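Local coordinates for protein geranylgeranyl pyrophosphate synthase (Corynebacterium glutamicum, PDB 3LK5) that probably joins isoprenoid diphosphate building blocks into longer chains, as a magnesium-dependent prenyltransferase of the FPP/GGPP synthase family, at residues 68-80 against 353-365. Residues are numbered along the deposited sequence; the frame is centred on the assembly and turned at random.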
loop_
_atom_site.group_PDB
_atom_site.type_symbol
_atom_site.label_atom_id
_atom_site.label_comp_id
_atom_site.label_asym_id
_atom_site.label_seq_id
_atom_site.Cartn_x
_atom_site.Cartn_y
_atom_site.Cartn_z
ATOM N N LEU A 68 -4.578 -6.150 19.809
ATOM C CA LEU A 68 -5.245 -6.658 21.033
ATOM C C LEU A 68 -6.543 -7.428 20.727
ATOM O O LEU A 68 -6.796 -8.500 21.273
ATOM C CB LEU A 68 -5.530 -5.486 21.970
ATOM C CG LEU A 68 -6.098 -5.838 23.363
ATOM C CD1 LEU A 68 -5.356 -6.991 24.127
ATOM C CD2 LEU A 68 -6.123 -4.543 24.179
ATOM N N TYR A 69 -7.356 -6.899 19.813
ATOM C CA TYR A 69 -8.561 -7.597 19.392
ATOM C C TYR A 69 -8.276 -8.860 18.605
ATOM O O TYR A 69 -8.989 -9.839 18.777
ATOM C CB TYR A 69 -9.544 -6.666 18.638
ATOM C CG TYR A 69 -10.491 -5.940 19.577
ATOM C CD1 TYR A 69 -10.519 -4.558 19.624
ATOM C CD2 TYR A 69 -11.366 -6.664 20.416
ATOM C CE1 TYR A 69 -11.396 -3.886 20.479
ATOM C CE2 TYR A 69 -12.240 -6.018 21.254
ATOM C CZ TYR A 69 -12.262 -4.628 21.271
ATOM O OH TYR A 69 -13.151 -3.978 22.106
ATOM N N ALA A 70 -7.256 -8.859 17.734
ATOM C CA ALA A 70 -6.882 -10.084 17.055
ATOM C C ALA A 70 -6.492 -11.182 18.072
ATOM O O ALA A 70 -6.900 -12.347 17.958
ATOM C CB ALA A 70 -5.722 -9.820 16.058
ATOM N N TRP A 71 -5.680 -10.795 19.056
ATOM C CA TRP A 71 -5.281 -11.720 20.104
ATOM C C TRP A 71 -6.474 -12.251 20.902
ATOM O O TRP A 71 -6.563 -13.434 21.164
ATOM C CB TRP A 71 -4.241 -11.035 21.016
ATOM C CG TRP A 71 -3.745 -11.870 22.186
ATOM C CD1 TRP A 71 -3.823 -11.521 23.515
ATOM C CD2 TRP A 71 -3.053 -13.126 22.142
ATOM N NE1 TRP A 71 -3.263 -12.501 24.293
ATOM C CE2 TRP A 71 -2.771 -13.491 23.485
ATOM C CE3 TRP A 71 -2.647 -13.981 21.110
ATOM C CZ2 TRP A 71 -2.127 -14.692 23.820
ATOM C CZ3 TRP A 71 -1.999 -15.177 21.436
ATOM C CH2 TRP A 71 -1.746 -15.514 22.794
ATOM N N ALA A 72 -7.398 -11.369 21.239
ATOM C CA ALA A 72 -8.615 -11.761 21.954
ATOM C C ALA A 72 -9.453 -12.711 21.128
ATOM O O ALA A 72 -10.045 -13.642 21.676
ATOM C CB ALA A 72 -9.424 -10.529 22.312
ATOM N N GLY A 73 -9.547 -12.463 19.823
ATOM C CA GLY A 73 -10.263 -13.405 18.930
ATOM C C GLY A 73 -9.646 -14.788 18.892
ATOM O O GLY A 73 -10.351 -15.823 18.912
ATOM N N PHE A 74 -8.322 -14.822 18.854
ATOM C CA PHE A 74 -7.582 -16.095 18.923
ATOM C C PHE A 74 -7.884 -16.817 20.239
ATOM O O PHE A 74 -8.196 -18.013 20.237
ATOM C CB PHE A 74 -6.070 -15.830 18.777
ATOM C CG PHE A 74 -5.215 -17.065 18.914
ATOM C CD1 PHE A 74 -5.038 -17.927 17.838
ATOM C CD2 PHE A 74 -4.590 -17.357 20.135
ATOM C CE1 PHE A 74 -4.262 -19.081 17.956
ATOM C CE2 PHE A 74 -3.809 -18.495 20.281
ATOM C CZ PHE A 74 -3.653 -19.378 19.184
ATOM N N LEU A 75 -7.817 -16.092 21.349
ATOM C CA LEU A 75 -8.050 -16.711 22.651
ATOM C C LEU A 75 -9.518 -17.168 22.793
ATOM O O LEU A 75 -9.780 -18.228 23.347
ATOM C CB LEU A 75 -7.697 -15.756 23.790
ATOM C CG LEU A 75 -6.212 -15.379 23.922
ATOM C CD1 LEU A 75 -6.070 -14.385 25.058
ATOM C CD2 LEU A 75 -5.325 -16.618 24.137
ATOM N N ALA A 76 -10.453 -16.361 22.307
ATOM C CA ALA A 76 -11.875 -16.726 22.335
ATOM C C ALA A 76 -12.161 -18.057 21.608
ATOM O O ALA A 76 -12.984 -18.861 22.083
ATOM C CB ALA A 76 -12.753 -15.583 21.784
ATOM N N ALA A 77 -11.473 -18.297 20.490
ATOM C CA ALA A 77 -11.663 -19.494 19.663
ATOM C C ALA A 77 -10.815 -20.657 20.110
ATOM O O ALA A 77 -11.099 -21.804 19.809
ATOM C CB ALA A 77 -11.315 -19.183 18.217
ATOM N N GLN A 78 -9.711 -20.353 20.768
ATOM C CA GLN A 78 -8.716 -21.383 21.014
ATOM C C GLN A 78 -9.208 -22.134 22.230
ATOM O O GLN A 78 -8.825 -23.279 22.447
ATOM C CB GLN A 78 -7.336 -20.767 21.226
ATOM C CG GLN A 78 -6.209 -21.724 20.920
ATOM C CD GLN A 78 -5.117 -21.700 21.963
ATOM O OE1 GLN A 78 -4.057 -22.285 21.767
ATOM N NE2 GLN A 78 -5.371 -21.028 23.087
ATOM N N GLY A 79 -10.086 -21.488 22.995
ATOM C CA GLY A 79 -10.719 -22.089 24.185
ATOM C C GLY A 79 -9.717 -22.581 25.227
ATOM O O GLY A 79 -8.584 -22.068 25.324
ATOM N N HIS A 80 -10.133 -23.588 26.002
ATOM C CA HIS A 80 -9.279 -24.198 27.036
ATOM C C HIS A 80 -8.229 -25.157 26.465
ATOM O O HIS A 80 -7.530 -25.837 27.228
ATOM C CB HIS A 80 -10.127 -24.901 28.118
ATOM C CG HIS A 80 -11.113 -23.996 28.799
ATOM N ND1 HIS A 80 -12.404 -24.387 29.093
ATOM C CD2 HIS A 80 -11.001 -22.713 29.227
ATOM C CE1 HIS A 80 -13.043 -23.386 29.676
ATOM N NE2 HIS A 80 -12.214 -22.359 29.770
ATOM N N ILE A 353 -17.431 -18.879 25.400
ATOM C CA ILE A 353 -16.108 -18.223 25.344
ATOM C C ILE A 353 -15.477 -18.414 26.730
ATOM O O ILE A 353 -16.190 -18.301 27.727
ATOM C CB ILE A 353 -16.295 -16.714 25.040
ATOM C CG1 ILE A 353 -16.653 -16.515 23.574
ATOM C CG2 ILE A 353 -15.040 -15.897 25.369
ATOM C CD1 ILE A 353 -17.243 -15.153 23.292
ATOM N N PRO A 354 -14.155 -18.708 26.813
ATOM C CA PRO A 354 -13.591 -18.880 28.171
ATOM C C PRO A 354 -13.949 -17.665 29.025
ATOM O O PRO A 354 -13.987 -16.530 28.496
ATOM C CB PRO A 354 -12.075 -18.937 27.933
ATOM C CG PRO A 354 -11.925 -19.390 26.506
ATOM C CD PRO A 354 -13.122 -18.833 25.758
ATOM N N ASP A 355 -14.227 -17.889 30.312
ATOM C CA ASP A 355 -14.686 -16.812 31.228
ATOM C C ASP A 355 -13.816 -15.573 31.210
ATOM O O ASP A 355 -14.322 -14.446 31.173
ATOM C CB ASP A 355 -14.718 -17.299 32.697
ATOM C CG ASP A 355 -15.906 -18.169 33.002
ATOM O OD1 ASP A 355 -16.790 -18.264 32.129
ATOM O OD2 ASP A 355 -15.956 -18.760 34.118
ATOM N N GLU A 356 -12.504 -15.785 31.293
ATOM C CA GLU A 356 -11.545 -14.696 31.391
ATOM C C GLU A 356 -11.489 -13.862 30.100
ATOM O O GLU A 356 -11.299 -12.632 30.145
ATOM C CB GLU A 356 -10.164 -15.243 31.806
ATOM C CG GLU A 356 -8.938 -14.685 31.052
ATOM C CD GLU A 356 -8.571 -13.259 31.459
ATOM O OE1 GLU A 356 -9.061 -12.781 32.513
ATOM O OE2 GLU A 356 -7.796 -12.616 30.728
ATOM N N VAL A 357 -11.618 -14.533 28.958
ATOM C CA VAL A 357 -11.644 -13.843 27.670
ATOM C C VAL A 357 -12.922 -12.995 27.524
ATOM O O VAL A 357 -12.860 -11.821 27.124
ATOM C CB VAL A 357 -11.502 -14.833 26.503
ATOM C CG1 VAL A 357 -11.451 -14.077 25.170
ATOM C CG2 VAL A 357 -10.204 -15.685 26.683
ATOM N N ARG A 358 -14.076 -13.569 27.905
ATOM C CA ARG A 358 -15.331 -12.827 27.884
ATOM C C ARG A 358 -15.230 -11.573 28.740
ATOM O O ARG A 358 -15.645 -10.482 28.321
ATOM C CB ARG A 358 -16.503 -13.703 28.360
ATOM C CG ARG A 358 -17.832 -12.966 28.341
ATOM C CD ARG A 358 -18.998 -13.857 28.751
ATOM N NE ARG A 358 -19.450 -14.735 27.668
ATOM C CZ ARG A 358 -19.350 -16.064 27.724
ATOM N NH1 ARG A 358 -18.800 -16.621 28.800
ATOM N NH2 ARG A 358 -19.781 -16.836 26.727
ATOM N N ALA A 359 -14.705 -11.750 29.957
ATOM C CA ALA A 359 -14.535 -10.664 30.909
ATOM C C ALA A 359 -13.717 -9.541 30.319
ATOM O O ALA A 359 -14.043 -8.355 30.434
ATOM C CB ALA A 359 -13.876 -11.190 32.230
ATOM N N GLN A 360 -12.626 -9.908 29.685
ATOM C CA GLN A 360 -11.788 -8.895 29.084
ATOM C C GLN A 360 -12.401 -8.262 27.821
ATOM O O GLN A 360 -12.181 -7.071 27.562
ATOM C CB GLN A 360 -10.399 -9.473 28.801
ATOM C CG GLN A 360 -9.599 -9.817 30.065
ATOM C CD GLN A 360 -9.728 -8.760 31.167
ATOM O OE1 GLN A 360 -9.340 -7.598 30.992
ATOM N NE2 GLN A 360 -10.296 -9.158 32.298
ATOM N N LEU A 361 -13.144 -9.034 27.026
ATOM C CA LEU A 361 -13.873 -8.414 25.880
ATOM C C LEU A 361 -14.934 -7.419 26.381
ATOM O O LEU A 361 -15.128 -6.360 25.816
ATOM C CB LEU A 361 -14.532 -9.480 24.972
ATOM C CG LEU A 361 -13.463 -10.186 24.104
ATOM C CD1 LEU A 361 -14.016 -11.454 23.522
ATOM C CD2 LEU A 361 -12.942 -9.246 22.949
ATOM N N ARG A 362 -15.582 -7.741 27.486
ATOM C CA ARG A 362 -16.527 -6.773 28.087
ATOM C C ARG A 362 -15.813 -5.516 28.551
ATOM O O ARG A 362 -16.250 -4.394 28.270
ATOM C CB ARG A 362 -17.298 -7.418 29.253
ATOM C CG ARG A 362 -18.220 -8.567 28.819
ATOM C CD ARG A 362 -18.952 -9.195 30.044
ATOM N NE ARG A 362 -19.671 -8.157 30.802
ATOM C CZ ARG A 362 -20.913 -7.745 30.527
ATOM N NH1 ARG A 362 -21.598 -8.295 29.522
ATOM N NH2 ARG A 362 -21.478 -6.785 31.264
ATOM N N ALA A 363 -14.710 -5.702 29.266
ATOM C CA ALA A 363 -13.923 -4.566 29.750
ATOM C C ALA A 363 -13.376 -3.697 28.623
ATOM O O ALA A 363 -13.394 -2.457 28.721
ATOM C CB ALA A 363 -12.775 -5.048 30.672
ATOM N N LEU A 364 -12.881 -4.336 27.556
ATOM C CA LEU A 364 -12.384 -3.587 26.405
ATOM C C LEU A 364 -13.459 -2.733 25.751
ATOM O O LEU A 364 -13.197 -1.602 25.341
ATOM C CB LEU A 364 -11.809 -4.522 25.347
ATOM C CG LEU A 364 -10.314 -4.709 25.245
ATOM C CD1 LEU A 364 -10.081 -5.677 24.112
ATOM C CD2 LEU A 364 -9.599 -3.381 24.953
ATOM N N ALA A 365 -14.664 -3.280 25.670
ATOM C CA ALA A 365 -15.794 -2.585 25.071
ATOM C C ALA A 365 -16.154 -1.378 25.924
ATOM O O ALA A 365 -16.364 -0.281 25.407
ATOM C CB ALA A 365 -17.030 -3.551 24.963
HETATM O O HOH W 1 -13.907 -20.859 31.204
#
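Leu364 lays its CD1 methyl over one face of the Tyr69 ring, 3.9 Å from the ring centroid and 25° off the normal, a CH-pi contact displaced toward the CE2 rim. Leu361 meets the same ring at its edge, CD2 lying 3.7 Å from Tyr69 CE2, so two branched residues one helical turn apart hold the flat group from different sides. The phenol oxygen passes Leu364 CB and hydrogen-bonds Tyr245 of helix 236-263, which gives this buried polar atom a partner. The other branch of Leu364 serves a second neighbour: CD2 meets Leu68 CD2 tip to tip at 3.7 Å.

In the all-helical fold of the prenyl synthases, this contact packs helix 355-369, near the C-terminus, roughly antiparallel against helix 65-78, with local axes 9.4 Å apart. Small Ala72 and Ala76 suit the middle, where their single methyls meet Leu361 CD2 and Val357 CG1 respectively. Val357 packs on Ala76 and Leu75: with CG1 anti to its backbone N (chi1 -177°), that methyl lies 3.9 Å from Ala76 CB and also against Ala72 O, while CG2 faces Leu75 CB.

At the end of helix 65-78, Gly79 takes a positive phi (57°), easy for glycine, and its bare CA admits Pro354 CG at 3.8 Å. Pro354, the N-cap residue of helix 355-369, also sets CD against Ala76 O. The ring of the poorly ordered His80 lies alongside Pro354, NE2 nearest CB, and a water links NE2 to Asp355 N.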